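Long-range contacts in KaiC domain-containing protein (Pyrococcus horikoshii, PDB 2ZTS), which is a KaiC-like P-loop protein that binds ADP with magnesium and probably ATP, its wider cellular role being uncharacterised: residues G26-T31 / K222-R227; F50-A55 / G92-V97; P61-T66 / I134-L139; D142-I147 / T175-E180; G201-D206 / R216-R221. One frame throughout, in Å; residues are numbered along the deposited sequence.

In the fold
All five contacts reach the mixed sheet of a KaiC-like P-loop fold. Interactions 2, 3 and 4 follow its parallel half: helix to edge strand, strand to strand, and the start of helix 144-149 to the end of strand 174-179. Interactions 2 and 3 lie close together, their centres about 6 Å apart, and no other subunit touches them; the first is purely apolar, the second adds backbone bonds. Interaction 4 is also buried, but more polar, and lies next to a magnesium. Interactions 1 and 5 share strand 214-223, and both meet the second subunit. Interaction 5 is a partly buried hairpin with antiparallel bonding, whereas interaction 1 joins two turns through a proline, selenomethionine and arginine beside ADP.

Interaction 1: G26-T31 / K222-R227; sequences GFPEGT and KMRETR. With ADP (adenosine-5'-diphosphate), chain D.
P28 lays its ring at a slant against turn 223-226, with CG 3.3 Å from R224 O and also touching T226 OG1. That hydroxyl donates to R224 O across 2.8 Å, so the rigid proline packs on oxygens already paired with each other. Selenomethionine M223, bent at chi2 (65°) and chi3 (58°), curls toward F27: SE sits 5.4 Å from the ring centroid, a Met-aromatic contact at the edge, with CE 3.9 Å from CD1. Both segments hold type II turns, P28 to T31 and M223 to T226; G30 takes the first's positive phi. R224 and T31 run past one another in opposite directions; R224 NE gives T31 OG1 a weak bond of 3.4 Å, and that hydroxyl donates to P28 O. NE also makes a 2.7 Å salt bridge with E225 OE1, which lies well out of the guanidinium plane. R224 NH1 pairs with E77 of the second subunit. At the strand end, K222 NZ reaches O2B of ADP at 2.9 Å and M223 N donates to O3' at 3.0 Å.

Interaction 2: F50-A55 / G92-V97; sequences FIYKGA and GKIAIV
The helix that follows the P-loop, 43-58, packs here on strand 94-97, at one edge of the chain's main sheet, with I51, Y52 and A55 meeting I94. The two short segments run nearly antiparallel, at 159°, with their axes 9.7 Å apart. I94 carries the contact by spreading its branches. Its CG1 lies 3.7 Å from CB of A55, and the small alanine lets the strand come this near. CD1 continues toward Y52 and stops 4.0 Å from its CD1. CG2, anti to the backbone N of I94, turns instead to I51 and meets its CG2 at 4.2 Å. At the margin K93 adds only its CB, 4.1 Å from CB of A55, while the rest of its chain leads away. Y52 OH accepts from D84 N and its ring stacks on W83, which hold the ring in place. The contact is therefore held by dispersion and burial, which suits branched aliphatic residues; K93, A95 and V97 bond through their backbone to strand 62-66 instead.

Interaction 3: P61-T66 / I134-L139; sequences PGVFVT and INAKRL
V63 and L139 are paired neighbours in the parallel part of the mixed sheet of this P-loop fold, where strand 62-66 lies beside strand 138-142, and their side chains point the same way. Followed outward, V63 CB first meets L139 CD1 at 3.9 Å, and CG1 touches that same methyl. CG2 is anti to the carbonyl carbon (chi1 179° puts CG1 opposite N), which carries it to I134 CD1 at 3.7 Å and A136 CB at 3.8 Å. A beta-branched residue thus fills the angle between a leucine on the next strand and I134 and A136, around the turn after helix 120-134, whose V130 and V131 close over it. That turn is a Schellman motif, N135 taking positive phi. The compact P61 ring fits against it, CB 3.5 Å from I134 O, while P61 O receives K137 N at 2.9 Å and, weakly, R138 N. V63 N donates to R138 O at 3.0 Å, nearly straight at 168°. G62, with no side chain, lets R138 CB lie 4.1 Å from its CA; the arginine's tip is fixed by E60, K13 O and F50 O. Beyond V63, V65 CG2 comes within 3.7 Å of L139 CD1.

Interaction 4: D142-I147 / T175-E180; sequences DSIPSI and TILTTE
D142 and T178 supply the polar core of this contact, where strand 138-142 parts from strand 174-179 and turns into helix 144-149. Among the hydrogen bonds, T178 OG1, set between its backbone N and carbonyl carbon (chi1 69°), donates to D142 OD2 over 2.6 Å, arriving on the anti side, 18° out of the carboxylate plane. The backbone adds a bond from I144 N to T178 O, 2.9 Å long and close to straight at 166°, which ties the first turn of the helix to the strand end. Capping comes next: S143 is the N-cap, its OG accepting from S146 N at 3.0 Å, and the serine also bonds to E68. A cis peptide precedes S143. In apolar contact, I144 CD1 rests 4.1 Å from CB of L177. The P145 ring, well suited to a first helical turn, packs across T179 at about a right angle; the threonine's hydroxyl bonds to E195. E180 pairs with K43 and T39 of the P-loop. D142 lies beside the magnesium site, its OD1 bonded to T44. Held through both oxygens, one by each threonine, the carboxylate has its rotation set, consistent with a Walker B aspartate positioned beside the metal.

Interaction 5: G201-D206 / R216-R221; sequences GVIVLD and RYVLIR
V218 nests between I203 and L205 on one side of this antiparallel hairpin: its CG2 lies 3.7 Å from I203 CG2 and 3.8 Å from L205 CD2. CG1 sits between N and the carbonyl carbon (chi1 58°), leaving CG2 anti to N, so a single branch serves both neighbours, and all three side chains point the same way. The next shell is the backbone. V204 and L219 form a hydrogen-bonded pair, V204 N reaching L219 O at 2.9 Å and L219 N returning to V204 O at 3.0 Å; D206 and Y217 form another. L205-V218 lies between them and I203-I220 beyond V204-L219, both non-hydrogen-bonded. There the regular pattern ends in a classic beta bulge: V202 O takes R221 N at 3.0 Å, while V202 N bonds to K222 O. Farther out, I203 packs on V33 and L35 of strand 32-36 and L205 on L35, which suits their branched aliphatic chains; R221 NH1 bonds to T39 O of the second subunit. R216 belongs to the ADP pocket. Its NH1 is held by G40 O directly and, through a water 3.0 Å away in the guanidinium plane, by D206 O, which restrains the group beside the nucleotide.

Interaction 1: G26-T31 / K222-R227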
# COMPACT_ATOMS: atom_id res chain seq x y z
N GLY C 26 -33.20 -8.20 19.99
CA GLY C 26 -33.16 -6.84 19.44
C GLY C 26 -32.02 -6.01 19.95
O GLY C 26 -31.22 -6.53 20.74
N PHE C 27 -31.89 -4.77 19.45
CA PHE C 27 -30.83 -3.88 19.86
C PHE C 27 -31.10 -3.28 21.26
O PHE C 27 -32.18 -2.71 21.47
CB PHE C 27 -30.68 -2.69 18.91
CG PHE C 27 -30.55 -3.04 17.48
CD1 PHE C 27 -29.37 -3.61 16.99
CD2 PHE C 27 -31.56 -2.73 16.58
CE1 PHE C 27 -29.21 -3.89 15.63
CE2 PHE C 27 -31.40 -3.02 15.19
CZ PHE C 27 -30.21 -3.62 14.74
N PRO C 28 -30.11 -3.30 22.17
CA PRO C 28 -30.27 -2.55 23.41
C PRO C 28 -30.68 -1.12 23.08
O PRO C 28 -30.04 -0.43 22.25
CB PRO C 28 -28.88 -2.58 24.06
CG PRO C 28 -28.15 -3.73 23.48
CD PRO C 28 -28.80 -4.00 22.10
N GLU C 29 -31.73 -0.67 23.75
CA GLU C 29 -32.21 0.70 23.60
C GLU C 29 -31.10 1.72 23.80
O GLU C 29 -30.31 1.63 24.72
CB GLU C 29 -33.41 0.92 24.59
CG GLU C 29 -34.14 2.24 24.43
CD GLU C 29 -35.40 2.37 25.32
OE1 GLU C 29 -35.74 1.41 26.08
OE2 GLU C 29 -36.07 3.44 25.23
N GLY C 30 -31.02 2.71 22.93
CA GLY C 30 -30.02 3.74 23.07
C GLY C 30 -28.70 3.47 22.29
O GLY C 30 -27.86 4.36 22.23
N THR C 31 -28.53 2.28 21.72
CA THR C 31 -27.24 1.90 21.03
C THR C 31 -27.06 2.61 19.68
O THR C 31 -28.00 2.75 18.95
CB THR C 31 -27.23 0.40 20.70
OG1 THR C 31 -27.54 -0.35 21.84
CG2 THR C 31 -25.84 -0.08 20.37
N LYS C 222 -19.95 -7.09 16.58
CA LYS C 222 -19.93 -6.44 17.89
C LYS C 222 -21.36 -6.02 18.25
O LYS C 222 -22.10 -5.49 17.41
CB LYS C 222 -19.05 -5.20 17.86
CG LYS C 222 -18.89 -4.51 19.18
CD LYS C 222 -17.95 -3.30 19.12
CE LYS C 222 -18.09 -2.52 20.41
NZ LYS C 222 -16.91 -1.82 20.86
N MSE C 223 -21.78 -6.29 19.47
CA MSE C 223 -23.04 -5.68 19.95
C MSE C 223 -22.96 -5.57 21.45
O MSE C 223 -22.89 -6.58 22.12
CB MSE C 223 -24.25 -6.51 19.56
CG MSE C 223 -25.62 -5.90 19.93
SE MSE C 223 -25.91 -4.21 18.91
CE MSE C 223 -25.73 -4.98 17.07
N ARG C 224 -22.99 -4.35 21.97
CA ARG C 224 -22.83 -4.17 23.40
C ARG C 224 -23.99 -4.83 24.16
O ARG C 224 -25.07 -5.02 23.62
CB ARG C 224 -22.72 -2.69 23.75
CG ARG C 224 -24.06 -1.89 23.64
CD ARG C 224 -24.20 -0.78 24.69
NE ARG C 224 -25.45 -0.04 24.50
CZ ARG C 224 -25.74 1.18 24.97
NH1 ARG C 224 -24.90 1.84 25.76
NH2 ARG C 224 -26.92 1.72 24.66
N GLU C 225 -23.70 -5.24 25.39
CA GLU C 225 -24.69 -5.82 26.31
C GLU C 225 -25.38 -7.04 25.74
O GLU C 225 -26.49 -7.33 26.10
CB GLU C 225 -25.78 -4.77 26.71
CG GLU C 225 -25.26 -3.50 27.36
CD GLU C 225 -26.31 -2.37 27.49
OE1 GLU C 225 -26.33 -1.46 26.62
OE2 GLU C 225 -27.10 -2.35 28.49
N THR C 226 -24.74 -7.76 24.83
CA THR C 226 -25.43 -8.85 24.19
C THR C 226 -24.50 -10.00 23.90
O THR C 226 -23.46 -9.80 23.31
CB THR C 226 -26.01 -8.36 22.84
OG1 THR C 226 -26.72 -7.14 23.02
CG2 THR C 226 -27.06 -9.30 22.31
N ARG C 227 -24.91 -11.21 24.24
CA ARG C 227 -24.27 -12.45 23.82
C ARG C 227 -24.89 -12.72 22.46
O ARG C 227 -25.91 -13.39 22.38
CB ARG C 227 -24.56 -13.60 24.86
CG ARG C 227 -23.79 -15.00 24.75
CD ARG C 227 -23.56 -15.72 26.16
NE ARG C 227 -22.82 -17.01 26.26
CZ ARG C 227 -21.52 -17.24 25.94
NH1 ARG C 227 -20.75 -16.31 25.39
NH2 ARG C 227 -20.98 -18.45 26.13
PB ADP D . -13.72 -3.98 22.07
O1B ADP D . -12.40 -4.54 21.61
O2B ADP D . -14.44 -3.31 20.90
O3B ADP D . -13.42 -2.90 23.06
PA ADP D . -15.63 -5.10 23.86
O1A ADP D . -14.83 -5.38 25.10
O2A ADP D . -16.27 -3.74 23.73
O3A ADP D . -14.65 -5.20 22.54
O5' ADP D . -16.53 -6.40 23.69
C5' ADP D . -17.90 -6.29 23.53
C4' ADP D . -18.38 -7.66 23.09
O4' ADP D . -18.50 -8.53 24.19
C3' ADP D . -19.71 -7.57 22.38
O3' ADP D . -19.45 -7.37 21.04
C2' ADP D . -20.27 -8.92 22.68
O2' ADP D . -19.89 -9.89 21.76
C1' ADP D . -19.66 -9.30 24.02
N9 ADP D . -20.62 -8.99 25.08
C8 ADP D . -20.98 -7.73 25.53
N7 ADP D . -21.88 -7.88 26.54
C5 ADP D . -22.08 -9.21 26.70
C6 ADP D . -22.90 -9.87 27.60
N6 ADP D . -23.39 -9.18 28.63
N1 ADP D . -22.88 -11.25 27.57
C2 ADP D . -22.07 -11.94 26.65
N3 ADP D . -21.26 -11.25 25.74
C4 ADP D . -21.29 -9.91 25.80

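Interaction 2: F50-A55 / G92-V97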
# COMPACT_ATOMS: atom_id res chain seq x y z
N PHE C 50 -35.66 -1.10 9.15
CA PHE C 50 -35.61 -0.80 10.57
C PHE C 50 -36.56 0.35 10.88
O PHE C 50 -37.27 0.27 11.87
CB PHE C 50 -34.16 -0.47 10.98
CG PHE C 50 -33.97 0.12 12.38
CD1 PHE C 50 -34.10 -0.66 13.52
CD2 PHE C 50 -33.47 1.38 12.54
CE1 PHE C 50 -33.83 -0.15 14.77
CE2 PHE C 50 -33.19 1.90 13.82
CZ PHE C 50 -33.36 1.12 14.92
N ILE C 51 -36.51 1.43 10.11
CA ILE C 51 -37.35 2.59 10.39
C ILE C 51 -38.80 2.29 10.04
O ILE C 51 -39.70 2.54 10.83
CB ILE C 51 -36.91 3.83 9.59
CG1 ILE C 51 -35.52 4.31 10.00
CG2 ILE C 51 -37.89 5.01 9.81
CD1 ILE C 51 -35.38 4.70 11.44
N TYR C 52 -39.00 1.72 8.86
CA TYR C 52 -40.33 1.45 8.36
C TYR C 52 -41.08 0.43 9.21
O TYR C 52 -42.25 0.64 9.53
CB TYR C 52 -40.32 0.96 6.95
CG TYR C 52 -41.72 0.80 6.40
CD1 TYR C 52 -42.44 1.91 6.04
CD2 TYR C 52 -42.31 -0.45 6.25
CE1 TYR C 52 -43.77 1.80 5.55
CE2 TYR C 52 -43.65 -0.57 5.75
CZ TYR C 52 -44.36 0.56 5.40
OH TYR C 52 -45.67 0.51 4.90
N LYS C 53 -40.42 -0.68 9.51
CA LYS C 53 -41.00 -1.68 10.38
C LYS C 53 -41.12 -1.18 11.82
O LYS C 53 -42.05 -1.52 12.54
CB LYS C 53 -40.23 -3.00 10.35
CG LYS C 53 -40.33 -3.75 9.06
CD LYS C 53 -41.80 -4.04 8.70
CE LYS C 53 -41.97 -5.16 7.71
NZ LYS C 53 -43.37 -5.18 7.21
N GLY C 54 -40.14 -0.41 12.27
CA GLY C 54 -40.30 0.23 13.54
C GLY C 54 -41.67 0.91 13.63
O GLY C 54 -42.40 0.67 14.57
N ALA C 55 -42.00 1.74 12.65
CA ALA C 55 -43.24 2.49 12.63
C ALA C 55 -44.51 1.64 12.40
O ALA C 55 -45.52 1.83 13.09
CB ALA C 55 -43.16 3.60 11.57
N GLY C 92 -47.27 11.33 10.94
CA GLY C 92 -46.17 11.72 11.85
C GLY C 92 -45.28 10.63 12.53
O GLY C 92 -44.54 10.93 13.46
N LYS C 93 -45.39 9.37 12.08
CA LYS C 93 -44.60 8.28 12.62
C LYS C 93 -43.25 8.12 11.90
O LYS C 93 -42.36 7.50 12.46
CB LYS C 93 -45.35 6.95 12.62
CG LYS C 93 -46.70 6.96 13.35
CD LYS C 93 -46.73 6.14 14.64
CE LYS C 93 -48.12 6.15 15.29
NZ LYS C 93 -48.68 7.56 15.60
N ILE C 94 -43.08 8.70 10.71
CA ILE C 94 -41.77 8.71 10.06
C ILE C 94 -41.48 10.06 9.53
O ILE C 94 -42.34 10.70 8.98
CB ILE C 94 -41.73 7.71 8.87
CG1 ILE C 94 -41.87 6.29 9.35
CG2 ILE C 94 -40.41 7.85 8.07
CD1 ILE C 94 -41.86 5.26 8.17
N ALA C 95 -40.26 10.51 9.68
CA ALA C 95 -39.78 11.66 8.91
C ALA C 95 -38.57 11.25 8.09
O ALA C 95 -37.72 10.44 8.55
CB ALA C 95 -39.43 12.78 9.82
N ILE C 96 -38.49 11.83 6.89
CA ILE C 96 -37.33 11.67 6.01
C ILE C 96 -36.69 13.03 5.91
O ILE C 96 -37.36 14.01 5.55
CB ILE C 96 -37.66 11.16 4.58
CG1 ILE C 96 -38.28 9.76 4.62
CG2 ILE C 96 -36.35 11.14 3.74
CD1 ILE C 96 -38.97 9.28 3.26
N VAL C 97 -35.39 13.06 6.26
CA VAL C 97 -34.56 14.25 6.19
C VAL C 97 -33.49 14.07 5.13
O VAL C 97 -32.52 13.29 5.31
CB VAL C 97 -33.85 14.46 7.53
CG1 VAL C 97 -32.94 15.64 7.43
CG2 VAL C 97 -34.86 14.60 8.71

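Interaction 3: P61-T66 / I134-L139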
# COMPACT_ATOMS: atom_id res chain seq x y z
N PRO C 61 -41.92 5.82 16.36
CA PRO C 61 -41.61 6.82 15.33
C PRO C 61 -40.13 6.77 14.95
O PRO C 61 -39.32 6.52 15.83
CB PRO C 61 -41.96 8.17 15.99
CG PRO C 61 -42.82 7.80 17.25
CD PRO C 61 -42.33 6.42 17.65
N GLY C 62 -39.81 7.02 13.69
CA GLY C 62 -38.45 6.98 13.19
C GLY C 62 -38.05 8.08 12.23
O GLY C 62 -38.85 8.60 11.44
N VAL C 63 -36.78 8.47 12.31
CA VAL C 63 -36.22 9.44 11.41
C VAL C 63 -35.17 8.78 10.48
O VAL C 63 -34.18 8.27 10.95
CB VAL C 63 -35.61 10.61 12.16
CG1 VAL C 63 -35.00 11.59 11.21
CG2 VAL C 63 -36.65 11.30 13.06
N PHE C 64 -35.38 8.84 9.19
CA PHE C 64 -34.42 8.38 8.24
C PHE C 64 -33.75 9.58 7.64
O PHE C 64 -34.38 10.36 6.90
CB PHE C 64 -35.12 7.52 7.21
CG PHE C 64 -34.20 6.71 6.34
CD1 PHE C 64 -34.18 5.35 6.45
CD2 PHE C 64 -33.40 7.32 5.36
CE1 PHE C 64 -33.32 4.58 5.67
CE2 PHE C 64 -32.54 6.57 4.55
CZ PHE C 64 -32.53 5.17 4.71
N VAL C 65 -32.47 9.77 7.95
CA VAL C 65 -31.71 10.88 7.40
C VAL C 65 -30.96 10.31 6.21
O VAL C 65 -30.29 9.30 6.38
CB VAL C 65 -30.71 11.39 8.38
CG1 VAL C 65 -29.87 12.49 7.80
CG2 VAL C 65 -31.38 11.78 9.72
N THR C 66 -31.06 10.93 5.03
CA THR C 66 -30.29 10.54 3.89
C THR C 66 -29.61 11.67 3.12
O THR C 66 -30.21 12.67 2.82
CB THR C 66 -31.16 9.64 2.96
OG1 THR C 66 -30.48 9.40 1.72
CG2 THR C 66 -32.50 10.25 2.62
N ILE C 134 -41.02 14.47 16.52
CA ILE C 134 -41.87 13.30 16.41
C ILE C 134 -41.70 12.30 17.56
O ILE C 134 -42.31 11.27 17.53
CB ILE C 134 -41.72 12.60 15.04
CG1 ILE C 134 -40.34 11.92 14.89
CG2 ILE C 134 -41.93 13.63 13.90
CD1 ILE C 134 -40.27 11.03 13.70
N ASN C 135 -40.91 12.65 18.57
CA ASN C 135 -40.59 11.72 19.67
C ASN C 135 -39.99 10.39 19.12
O ASN C 135 -40.41 9.29 19.50
CB ASN C 135 -41.83 11.41 20.49
CG ASN C 135 -41.51 10.91 21.89
OD1 ASN C 135 -40.36 10.85 22.30
ND2 ASN C 135 -42.56 10.57 22.64
N ALA C 136 -39.05 10.52 18.18
CA ALA C 136 -38.47 9.38 17.48
C ALA C 136 -37.83 8.45 18.52
O ALA C 136 -37.21 8.89 19.45
CB ALA C 136 -37.40 9.88 16.50
N LYS C 137 -38.04 7.15 18.37
CA LYS C 137 -37.23 6.21 19.10
C LYS C 137 -36.14 5.58 18.17
O LYS C 137 -35.26 4.89 18.67
CB LYS C 137 -38.11 5.16 19.79
CG LYS C 137 -38.92 5.68 21.01
CD LYS C 137 -40.18 4.87 21.20
CE LYS C 137 -40.76 4.87 22.65
NZ LYS C 137 -41.36 3.51 22.96
N ARG C 138 -36.20 5.82 16.86
CA ARG C 138 -35.32 5.17 15.89
C ARG C 138 -34.73 6.22 14.96
O ARG C 138 -35.39 7.20 14.62
CB ARG C 138 -36.11 4.16 15.10
CG ARG C 138 -36.39 2.87 15.83
CD ARG C 138 -37.08 1.82 14.98
NE ARG C 138 -37.72 0.87 15.88
CZ ARG C 138 -37.76 -0.44 15.73
NH1 ARG C 138 -37.24 -1.04 14.68
NH2 ARG C 138 -38.36 -1.20 16.65
N LEU C 139 -33.48 6.06 14.58
CA LEU C 139 -32.78 7.04 13.74
C LEU C 139 -31.84 6.32 12.76
O LEU C 139 -31.20 5.36 13.14
CB LEU C 139 -31.99 8.02 14.62
CG LEU C 139 -31.10 9.03 13.88
CD1 LEU C 139 -31.86 9.94 12.92
CD2 LEU C 139 -30.30 9.86 14.92

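Interaction 4: D142-I147 / T175-E180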
# COMPACT_ATOMS: atom_id res chain seq x y z
N ASP C 142 -27.90 7.52 6.68
CA ASP C 142 -27.40 6.89 5.49
C ASP C 142 -26.85 8.01 4.63
O ASP C 142 -27.61 8.64 3.98
CB ASP C 142 -28.56 6.19 4.80
CG ASP C 142 -28.11 5.22 3.74
OD1 ASP C 142 -28.98 4.88 2.88
OD2 ASP C 142 -26.95 4.71 3.74
N SER C 143 -25.55 8.28 4.62
CA SER C 143 -24.51 7.45 5.14
C SER C 143 -23.41 8.39 5.58
O SER C 143 -23.41 9.59 5.24
CB SER C 143 -23.97 6.58 4.00
OG SER C 143 -23.22 7.40 3.09
N ILE C 144 -22.48 7.87 6.37
CA ILE C 144 -21.30 8.64 6.71
C ILE C 144 -20.45 9.10 5.49
O ILE C 144 -20.01 10.23 5.45
CB ILE C 144 -20.48 7.88 7.78
CG1 ILE C 144 -21.26 7.93 9.11
CG2 ILE C 144 -19.13 8.48 7.96
CD1 ILE C 144 -20.67 6.97 10.08
N PRO C 145 -20.14 8.25 4.54
CA PRO C 145 -19.41 8.75 3.35
C PRO C 145 -20.19 9.86 2.60
O PRO C 145 -19.55 10.71 2.06
CB PRO C 145 -19.30 7.52 2.45
CG PRO C 145 -19.47 6.36 3.34
CD PRO C 145 -20.38 6.79 4.49
N SER C 146 -21.52 9.84 2.61
CA SER C 146 -22.32 10.83 1.91
C SER C 146 -22.10 12.20 2.56
O SER C 146 -22.04 13.24 1.85
CB SER C 146 -23.81 10.45 1.86
OG SER C 146 -24.49 10.56 3.16
N ILE C 147 -21.93 12.22 3.89
CA ILE C 147 -21.62 13.44 4.61
C ILE C 147 -20.19 13.88 4.27
O ILE C 147 -19.92 15.02 3.98
CB ILE C 147 -21.74 13.28 6.15
CG1 ILE C 147 -23.17 12.92 6.59
CG2 ILE C 147 -21.22 14.52 6.83
CD1 ILE C 147 -23.26 12.55 8.09
N THR C 175 -29.94 3.97 17.03
CA THR C 175 -29.49 4.49 15.76
C THR C 175 -28.71 3.48 14.93
O THR C 175 -27.86 2.78 15.50
CB THR C 175 -28.55 5.65 16.07
OG1 THR C 175 -29.26 6.63 16.84
CG2 THR C 175 -28.08 6.41 14.76
N ILE C 176 -28.98 3.43 13.60
CA ILE C 176 -28.08 2.81 12.60
C ILE C 176 -27.38 3.91 11.75
O ILE C 176 -28.03 4.81 11.20
CB ILE C 176 -28.82 1.83 11.70
CG1 ILE C 176 -29.32 0.66 12.53
CG2 ILE C 176 -27.92 1.33 10.52
CD1 ILE C 176 -30.37 -0.23 11.82
N LEU C 177 -26.06 3.84 11.69
CA LEU C 177 -25.23 4.65 10.81
C LEU C 177 -24.65 3.71 9.80
O LEU C 177 -24.18 2.61 10.16
CB LEU C 177 -24.04 5.28 11.56
CG LEU C 177 -24.34 6.01 12.88
CD1 LEU C 177 -23.08 6.35 13.63
CD2 LEU C 177 -25.12 7.27 12.56
N THR C 178 -24.63 4.11 8.54
CA THR C 178 -24.10 3.26 7.49
C THR C 178 -22.80 3.81 7.00
O THR C 178 -22.63 5.04 6.97
CB THR C 178 -25.07 3.14 6.33
OG1 THR C 178 -25.17 4.37 5.62
CG2 THR C 178 -26.49 2.85 6.84
N THR C 179 -21.88 2.91 6.67
CA THR C 179 -20.65 3.29 5.99
C THR C 179 -20.26 2.21 4.98
O THR C 179 -20.83 1.11 4.98
CB THR C 179 -19.56 3.60 7.00
OG1 THR C 179 -18.42 4.16 6.33
CG2 THR C 179 -19.03 2.36 7.64
N GLU C 180 -19.34 2.55 4.08
CA GLU C 180 -19.04 1.66 2.96
C GLU C 180 -17.54 1.53 2.68
O GLU C 180 -16.93 2.53 2.31
CB GLU C 180 -19.78 2.18 1.74
CG GLU C 180 -19.66 1.34 0.45
CD GLU C 180 -20.69 1.78 -0.62
OE1 GLU C 180 -21.94 1.71 -0.34
OE2 GLU C 180 -20.23 2.16 -1.74

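Interaction 5: G201-D206 / R216-R221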
# COMPACT_ATOMS: atom_id res chain seq x y z
N GLY C 201 -22.25 -1.11 18.52
CA GLY C 201 -22.62 -2.30 17.75
C GLY C 201 -22.02 -2.21 16.34
O GLY C 201 -21.99 -1.10 15.81
N VAL C 202 -21.61 -3.33 15.74
CA VAL C 202 -21.21 -3.37 14.32
C VAL C 202 -21.77 -4.59 13.60
O VAL C 202 -21.62 -5.73 14.07
CB VAL C 202 -19.68 -3.41 14.16
CG1 VAL C 202 -19.29 -3.49 12.70
CG2 VAL C 202 -19.07 -2.23 14.85
N ILE C 203 -22.45 -4.34 12.49
CA ILE C 203 -23.03 -5.34 11.64
C ILE C 203 -22.38 -5.21 10.26
O ILE C 203 -22.38 -4.11 9.68
CB ILE C 203 -24.59 -5.12 11.51
CG1 ILE C 203 -25.23 -5.19 12.90
CG2 ILE C 203 -25.15 -6.22 10.65
CD1 ILE C 203 -26.63 -4.65 12.94
N VAL C 204 -21.89 -6.34 9.74
CA VAL C 204 -21.32 -6.43 8.39
C VAL C 204 -22.25 -7.16 7.45
O VAL C 204 -22.70 -8.24 7.74
CB VAL C 204 -19.96 -7.16 8.41
CG1 VAL C 204 -19.28 -7.16 7.02
CG2 VAL C 204 -19.07 -6.58 9.46
N LEU C 205 -22.52 -6.55 6.32
CA LEU C 205 -23.21 -7.12 5.20
C LEU C 205 -22.18 -7.36 4.14
O LEU C 205 -21.39 -6.49 3.85
CB LEU C 205 -24.23 -6.13 4.66
CG LEU C 205 -25.35 -5.65 5.57
CD1 LEU C 205 -26.48 -5.01 4.79
CD2 LEU C 205 -25.90 -6.75 6.43
N ASP C 206 -22.21 -8.53 3.54
CA ASP C 206 -21.19 -8.94 2.58
C ASP C 206 -21.84 -9.75 1.44
O ASP C 206 -22.99 -10.20 1.55
CB ASP C 206 -20.15 -9.83 3.26
CG ASP C 206 -18.76 -9.69 2.64
OD1 ASP C 206 -18.61 -8.94 1.63
OD2 ASP C 206 -17.77 -10.30 3.12
N ARG C 216 -25.53 -13.40 -0.31
CA ARG C 216 -25.47 -12.38 0.74
C ARG C 216 -25.33 -12.99 2.12
O ARG C 216 -26.00 -13.97 2.46
CB ARG C 216 -26.70 -11.52 0.69
CG ARG C 216 -27.00 -10.96 -0.67
CD ARG C 216 -28.14 -9.99 -0.52
NE ARG C 216 -28.57 -9.40 -1.75
CZ ARG C 216 -27.94 -8.40 -2.36
NH1 ARG C 216 -26.84 -7.86 -1.82
NH2 ARG C 216 -28.43 -7.92 -3.48
N TYR C 217 -24.45 -12.40 2.90
CA TYR C 217 -24.21 -12.82 4.27
C TYR C 217 -24.30 -11.61 5.21
O TYR C 217 -23.94 -10.53 4.86
CB TYR C 217 -22.85 -13.53 4.38
CG TYR C 217 -22.80 -14.86 3.65
CD1 TYR C 217 -23.40 -16.03 4.18
CD2 TYR C 217 -22.13 -14.98 2.41
CE1 TYR C 217 -23.33 -17.29 3.47
CE2 TYR C 217 -22.06 -16.23 1.70
CZ TYR C 217 -22.66 -17.36 2.23
OH TYR C 217 -22.57 -18.54 1.48
N VAL C 218 -24.84 -11.82 6.41
CA VAL C 218 -24.72 -10.88 7.54
C VAL C 218 -23.94 -11.50 8.68
O VAL C 218 -24.04 -12.70 8.95
CB VAL C 218 -26.11 -10.39 8.01
CG1 VAL C 218 -27.01 -11.57 8.43
CG2 VAL C 218 -26.00 -9.45 9.15
N LEU C 219 -23.15 -10.68 9.36
CA LEU C 219 -22.42 -11.10 10.53
C LEU C 219 -22.52 -9.98 11.58
O LEU C 219 -22.38 -8.78 11.27
CB LEU C 219 -21.01 -11.33 10.11
CG LEU C 219 -19.88 -11.61 11.06
CD1 LEU C 219 -20.05 -12.94 11.68
CD2 LEU C 219 -18.61 -11.59 10.21
N ILE C 220 -22.82 -10.36 12.80
CA ILE C 220 -22.73 -9.43 13.92
C ILE C 220 -21.38 -9.56 14.54
O ILE C 220 -21.07 -10.56 15.18
CB ILE C 220 -23.77 -9.75 14.97
CG1 ILE C 220 -25.15 -9.68 14.36
CG2 ILE C 220 -23.66 -8.75 16.15
CD1 ILE C 220 -25.92 -10.87 14.67
N ARG C 221 -20.58 -8.50 14.35
CA ARG C 221 -19.18 -8.43 14.72
C ARG C 221 -19.05 -7.98 16.17
O ARG C 221 -18.22 -8.47 16.90
CB ARG C 221 -18.50 -7.48 13.72
CG ARG C 221 -17.10 -7.03 13.94
CD ARG C 221 -16.01 -8.15 13.93
NE ARG C 221 -15.06 -7.91 12.86
CZ ARG C 221 -13.81 -7.46 13.01
NH1 ARG C 221 -13.27 -7.18 14.21
NH2 ARG C 221 -13.08 -7.27 11.91
O HOH W 1 -25.10 -8.39 0.62